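Local coordinates for protein histone acetyltransferase, ELP3 family (Methanocaldococcus infernus, PDB 6IA8) that forms 5-carboxymethyluridine at the wobble position of tRNAs, using acetyl-CoA and radical S-adenosylmethionine chemistry, at residues A[61-66]-A[130-135]; A[163-168]-A[181-186]. All blocks are in the same frame, centred on the assembly; numbering follows the deposited sequence.

Interaction 1: residues A[61-66]-A[130-135]; sequences GVAVVA and HPTDKI
V65 lays its CG2 methyl on the CG2 methyl of I135, 3.6 Å away, the two branched side chains meeting at a slant. In I135 the first torsion sets CG2 anti to the backbone N (the chi1 angle, which ends on CG1, is -71°), and this carries the methyl to V65. A63, on the same side of the sheet as I135, places its CB 4.3 Å from I135 CG1 and 3.5 Å from P131 O. Helix 114-127 closes this side: L125 touches A63, and I122 touches I135.

The backbones join as parallel neighbours of the radical SAM core sheet, where 63-68 is the outermost strand and 134-140 the next. A63 N donates to K134 O over 2.8 Å in a nearly straight bond (164°), and I135 CA adds a CA-H...O contact of 3.3 Å to A63 O. Before the strands pair, the ring of P131 rests its CG against G61 CA at 3.9 Å, and a water accepts from K134 N.

K134 lays CB near G61 O; its chain then bends at chi4 (74°), and NZ pairs with D133 OD2 in a 3.5 Å salt bridge whose hydrogen bond is weak. The contact is apolar beneath helix 114-127 and mixed where the strands begin, and the nearby carboxylate would be expected to temper the charge of K134, whose acetyl-CoA binding is assigned by similarity.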
loop_
_atom_site.group_PDB
_atom_site.type_symbol
_atom_site.label_atom_id
_atom_site.label_comp_id
_atom_site.label_asym_id
_atom_site.label_seq_id
_atom_site.Cartn_x
_atom_site.Cartn_y
_atom_site.Cartn_z
ATOM N N GLY A 61 15.638 1.962 -1.168
ATOM C CA GLY A 61 15.918 2.449 -2.503
ATOM C C GLY A 61 14.806 3.282 -3.093
ATOM O O GLY A 61 15.037 3.978 -4.085
ATOM N N VAL A 62 13.607 3.213 -2.519
ATOM C CA VAL A 62 12.454 3.989 -2.974
ATOM C C VAL A 62 12.191 5.084 -1.946
ATOM O O VAL A 62 12.009 4.797 -0.755
ATOM C CB VAL A 62 11.210 3.106 -3.166
ATOM C CG1 VAL A 62 10.022 3.953 -3.580
ATOM C CG2 VAL A 62 11.480 2.016 -4.196
ATOM N N ALA A 63 12.170 6.334 -2.402
ATOM C CA ALA A 63 11.910 7.472 -1.540
ATOM C C ALA A 63 10.411 7.699 -1.444
ATOM O O ALA A 63 9.723 7.812 -2.463
ATOM C CB ALA A 63 12.590 8.722 -2.085
ATOM N N VAL A 64 9.907 7.802 -0.226
ATOM C CA VAL A 64 8.489 8.072 -0.006
ATOM C C VAL A 64 8.308 9.576 0.130
ATOM O O VAL A 64 8.922 10.206 0.997
ATOM C CB VAL A 64 7.962 7.348 1.241
ATOM C CG1 VAL A 64 6.523 7.755 1.479
ATOM C CG2 VAL A 64 8.070 5.825 1.069
ATOM N N VAL A 65 7.489 10.153 -0.734
ATOM C CA VAL A 65 7.231 11.587 -0.757
ATOM C C VAL A 65 5.744 11.739 -0.479
ATOM O O VAL A 65 4.912 11.523 -1.365
ATOM C CB VAL A 65 7.615 12.219 -2.099
ATOM C CG1 VAL A 65 7.170 13.663 -2.196
ATOM C CG2 VAL A 65 9.136 12.104 -2.365
ATOM N N ALA A 66 5.407 12.116 0.748
ATOM C CA ALA A 66 4.028 12.291 1.175
ATOM C C ALA A 66 3.690 13.774 1.178
ATOM O O ALA A 66 4.387 14.561 1.817
ATOM C CB ALA A 66 3.828 11.713 2.574
ATOM N N HIS A 130 19.910 9.756 0.998
ATOM C CA HIS A 130 18.929 8.776 0.566
ATOM C C HIS A 130 18.703 8.892 -0.943
ATOM O O HIS A 130 18.583 10.003 -1.475
ATOM C CB HIS A 130 17.598 8.973 1.293
ATOM C CG HIS A 130 17.671 8.780 2.776
ATOM N ND1 HIS A 130 18.843 8.903 3.494
ATOM C CD2 HIS A 130 16.710 8.471 3.679
ATOM C CE1 HIS A 130 18.601 8.678 4.772
ATOM N NE2 HIS A 130 17.314 8.413 4.912
ATOM N N PRO A 131 18.650 7.766 -1.657
ATOM C CA PRO A 131 18.381 7.837 -3.097
ATOM C C PRO A 131 16.995 8.400 -3.352
ATOM O O PRO A 131 16.058 8.180 -2.578
ATOM C CB PRO A 131 18.489 6.381 -3.564
ATOM C CG PRO A 131 18.281 5.559 -2.322
ATOM C CD PRO A 131 18.876 6.379 -1.200
ATOM N N THR A 132 16.874 9.142 -4.454
ATOM C CA THR A 132 15.589 9.701 -4.863
ATOM C C THR A 132 15.317 9.480 -6.347
ATOM O O THR A 132 14.496 10.188 -6.932
ATOM C CB THR A 132 15.524 11.195 -4.537
ATOM O OG1 THR A 132 16.537 11.883 -5.281
ATOM C CG2 THR A 132 15.745 11.427 -3.043
ATOM N N ASP A 133 15.987 8.515 -6.978
ATOM C CA ASP A 133 15.703 8.235 -8.378
ATOM C C ASP A 133 14.369 7.519 -8.547
ATOM O O ASP A 133 13.786 7.577 -9.630
ATOM C CB ASP A 133 16.844 7.412 -8.989
ATOM C CG ASP A 133 17.142 6.135 -8.200
ATOM O OD1 ASP A 133 17.409 6.234 -6.989
ATOM O OD2 ASP A 133 17.102 5.038 -8.789
ATOM N N LYS A 134 13.884 6.841 -7.508
ATOM C CA LYS A 134 12.577 6.194 -7.493
ATOM C C LYS A 134 11.741 6.788 -6.364
ATOM O O LYS A 134 12.154 6.762 -5.194
ATOM C CB LYS A 134 12.714 4.676 -7.287
ATOM C CG LYS A 134 13.514 3.960 -8.330
ATOM C CD LYS A 134 13.448 2.438 -8.097
ATOM C CE LYS A 134 14.431 1.684 -8.971
ATOM N NZ LYS A 134 15.829 1.833 -8.485
ATOM N N ILE A 135 10.555 7.289 -6.700
ATOM C CA ILE A 135 9.713 7.987 -5.739
ATOM C C ILE A 135 8.335 7.342 -5.673
ATOM O O ILE A 135 7.689 7.126 -6.702
ATOM C CB ILE A 135 9.598 9.481 -6.101
ATOM C CG1 ILE A 135 10.950 10.192 -5.828
ATOM C CG2 ILE A 135 8.468 10.137 -5.294
ATOM C CD1 ILE A 135 10.998 11.601 -6.340
HETATM O O HOH W 1 15.101 6.309 -4.767
#

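Interaction 2: residues A[163-168]-A[181-186]; sequences MNERES and AKHRCV. With SO4 (sulfate ion), chain H.
H183 turns the edge of its imidazole ring to the end of helix 149-164, with M163 O and E165 OE1 both near the ring plane. Its chi1 of -52° sets CG beside the backbone N and anti to the carbonyl carbon, and the ring's CD2 comes to 3.3 Å from M163 O. NE2 donates to O4 of a sulfate, probably from the crystallisation liquor, over 2.9 Å, and makes a weak, bent bond to E165 OE1 at 3.0 Å. The other ring nitrogen, ND1, is bound to T132 O, so partners at both nitrogens fix the rotation of the ring; acceptors at both are consistent with a protonated imidazole.

E165 is the first residue to leave the helix, with a positive phi of 61°, and its side chain runs extended beyond CG to bring the carboxylate to H183. The carboxylate plane stands 43° from that of the ring.

Helices 149-164 and 171-178 lie in the beta-alpha-beta crossover from strand 134-140 to its parallel neighbour 184-192 in the radical SAM sheet, and the segments meet where helix 149-164 ends and strand 184-192 begins. Here M163 reaches inward. Its CG lies beside the backbone N, the next torsion is extended and places SD, and the chain bends only at the last, which places CE. CB sits 3.4 Å from H183 O, and SD packs on C185 CB at 3.8 Å, while I122 of helix 114-127 and I135 and L137 of strand 134-140 also touch the side chain.

N164, the last residue of the helix, brings OD1 to 3.5 Å from A181 CB. That amide is anchored at both ends, with OD1 accepting from N178 ND2 and ND2 donating to A174 O of helix 171-178.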
loop_
_atom_site.group_PDB
_atom_site.type_symbol
_atom_site.label_atom_id
_atom_site.label_comp_id
_atom_site.label_asym_id
_atom_site.label_seq_id
_atom_site.Cartn_x
_atom_site.Cartn_y
_atom_site.Cartn_z
ATOM N N MET A 163 9.415 16.578 -9.615
ATOM C CA MET A 163 10.286 15.437 -9.857
ATOM C C MET A 163 11.036 15.609 -11.160
ATOM O O MET A 163 12.214 15.243 -11.246
ATOM C CB MET A 163 9.486 14.132 -9.895
ATOM C CG MET A 163 8.727 13.831 -8.609
ATOM S SD MET A 163 7.821 12.275 -8.817
ATOM C CE MET A 163 6.361 12.631 -7.840
ATOM N N ASN A 164 10.348 16.110 -12.200
ATOM C CA ASN A 164 10.964 16.286 -13.515
ATOM C C ASN A 164 11.958 17.440 -13.530
ATOM O O ASN A 164 12.835 17.488 -14.401
ATOM C CB ASN A 164 9.905 16.546 -14.597
ATOM C CG ASN A 164 8.918 15.397 -14.755
ATOM O OD1 ASN A 164 9.206 14.263 -14.392
ATOM N ND2 ASN A 164 7.750 15.691 -15.306
ATOM N N GLU A 165 11.816 18.381 -12.605
ATOM C CA GLU A 165 12.631 19.594 -12.580
ATOM C C GLU A 165 12.434 20.428 -13.842
ATOM O O GLU A 165 13.380 21.007 -14.390
ATOM C CB GLU A 165 14.107 19.270 -12.366
ATOM C CG GLU A 165 14.419 18.679 -10.992
ATOM C CD GLU A 165 15.829 18.120 -10.909
ATOM O OE1 GLU A 165 16.027 17.100 -10.224
ATOM O OE2 GLU A 165 16.733 18.693 -11.547
ATOM N N ARG A 166 11.184 20.525 -14.285
ATOM C CA ARG A 166 10.838 21.431 -15.376
ATOM C C ARG A 166 9.321 21.583 -15.450
ATOM O O ARG A 166 8.566 20.712 -15.010
ATOM C CB ARG A 166 11.392 20.931 -16.718
ATOM C CG ARG A 166 10.918 19.547 -17.090
ATOM C CD ARG A 166 10.953 19.360 -18.624
ATOM N NE ARG A 166 9.883 20.101 -19.289
ATOM C CZ ARG A 166 9.616 20.035 -20.590
ATOM N NH1 ARG A 166 10.350 19.256 -21.378
ATOM N NH2 ARG A 166 8.613 20.747 -21.097
ATOM N N GLU A 167 8.891 22.700 -16.023
ATOM C CA GLU A 167 7.481 22.972 -16.224
ATOM C C GLU A 167 6.932 22.063 -17.317
ATOM O O GLU A 167 7.662 21.550 -18.161
ATOM C CB GLU A 167 7.291 24.449 -16.590
ATOM C CG GLU A 167 5.855 24.874 -16.792
ATOM C CD GLU A 167 4.996 24.701 -15.543
ATOM O OE1 GLU A 167 4.806 23.554 -15.116
ATOM O OE2 GLU A 167 4.509 25.718 -15.003
ATOM N N SER A 168 5.625 21.854 -17.281
ATOM C CA SER A 168 4.934 21.118 -18.319
ATOM C C SER A 168 3.638 21.834 -18.660
ATOM O O SER A 168 3.108 22.627 -17.877
ATOM C CB SER A 168 4.633 19.684 -17.879
ATOM O OG SER A 168 3.792 19.653 -16.705
ATOM N N ALA A 181 12.680 10.597 -16.308
ATOM C CA ALA A 181 13.269 11.662 -15.515
ATOM C C ALA A 181 14.311 11.118 -14.529
ATOM O O ALA A 181 14.472 9.908 -14.342
ATOM C CB ALA A 181 12.178 12.422 -14.757
ATOM N N LYS A 182 15.013 12.049 -13.870
ATOM C CA LYS A 182 15.966 11.659 -12.836
ATOM C C LYS A 182 15.259 11.175 -11.574
ATOM O O LYS A 182 15.785 10.323 -10.857
ATOM C CB LYS A 182 16.894 12.825 -12.507
ATOM C CG LYS A 182 17.922 13.132 -13.590
ATOM C CD LYS A 182 18.915 14.217 -13.138
ATOM N N HIS A 183 14.067 11.687 -11.289
ATOM C CA HIS A 183 13.273 11.282 -10.127
ATOM C C HIS A 183 11.986 10.676 -10.672
ATOM O O HIS A 183 11.052 11.394 -11.033
ATOM C CB HIS A 183 12.992 12.466 -9.211
ATOM C CG HIS A 183 14.218 13.227 -8.817
ATOM N ND1 HIS A 183 15.092 12.778 -7.848
ATOM C CD2 HIS A 183 14.707 14.413 -9.247
ATOM C CE1 HIS A 183 16.065 13.660 -7.696
ATOM N NE2 HIS A 183 15.851 14.663 -8.529
ATOM N N ARG A 184 11.948 9.361 -10.798
ATOM C CA ARG A 184 10.810 8.696 -11.421
ATOM C C ARG A 184 9.736 8.365 -10.399
ATOM O O ARG A 184 10.042 7.846 -9.317
ATOM C CB ARG A 184 11.255 7.414 -12.111
ATOM C CG ARG A 184 12.272 7.647 -13.200
ATOM C CD ARG A 184 12.232 6.513 -14.191
ATOM N NE ARG A 184 13.328 6.543 -15.143
ATOM C CZ ARG A 184 13.467 5.678 -16.143
ATOM N NH1 ARG A 184 12.559 4.728 -16.336
ATOM N NH2 ARG A 184 14.509 5.771 -16.954
ATOM N N CYS A 185 8.481 8.673 -10.748
ATOM C CA CYS A 185 7.335 8.299 -9.924
ATOM C C CYS A 185 7.004 6.835 -10.202
ATOM O O CYS A 185 6.336 6.513 -11.192
ATOM C CB CYS A 185 6.143 9.201 -10.209
ATOM S SG CYS A 185 4.698 8.749 -9.131
ATOM N N VAL A 186 7.522 5.933 -9.356
ATOM C CA VAL A 186 7.297 4.506 -9.575
ATOM C C VAL A 186 6.012 4.011 -8.935
ATOM O O VAL A 186 5.583 2.888 -9.219
ATOM C CB VAL A 186 8.474 3.653 -9.067
ATOM C CG1 VAL A 186 9.764 4.062 -9.808
ATOM C CG2 VAL A 186 8.629 3.777 -7.550
HETATM S S SO4 H . 18.867 16.848 -8.629
HETATM O O1 SO4 H . 18.549 16.290 -9.946
HETATM O O2 SO4 H . 20.057 16.186 -8.103
HETATM O O3 SO4 H . 19.116 18.281 -8.753
HETATM O O4 SO4 H . 17.751 16.636 -7.706
#

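Interaction 1 pairs the outermost strand, 63-68, with strand 134-140, whereas interaction 2 sets the end of helix 149-164 against the start of strand 184-192, on the other side of strand 134-140. Both are partly buried, with apolar portions reaching helix 114-127. The first relies on backbone pairing and aliphatic side chains; the second has no strand pairing of its own and uses a thioether, an imidazole and a carboxylate, its exposed glutamate and its histidine meeting a sulfate. Their centres lie 12 Å apart, and they join directly: I135 N lies 2.7 Å from R184 O, a probable hydrogen bond, and I135 CD1 packs on H183 CB.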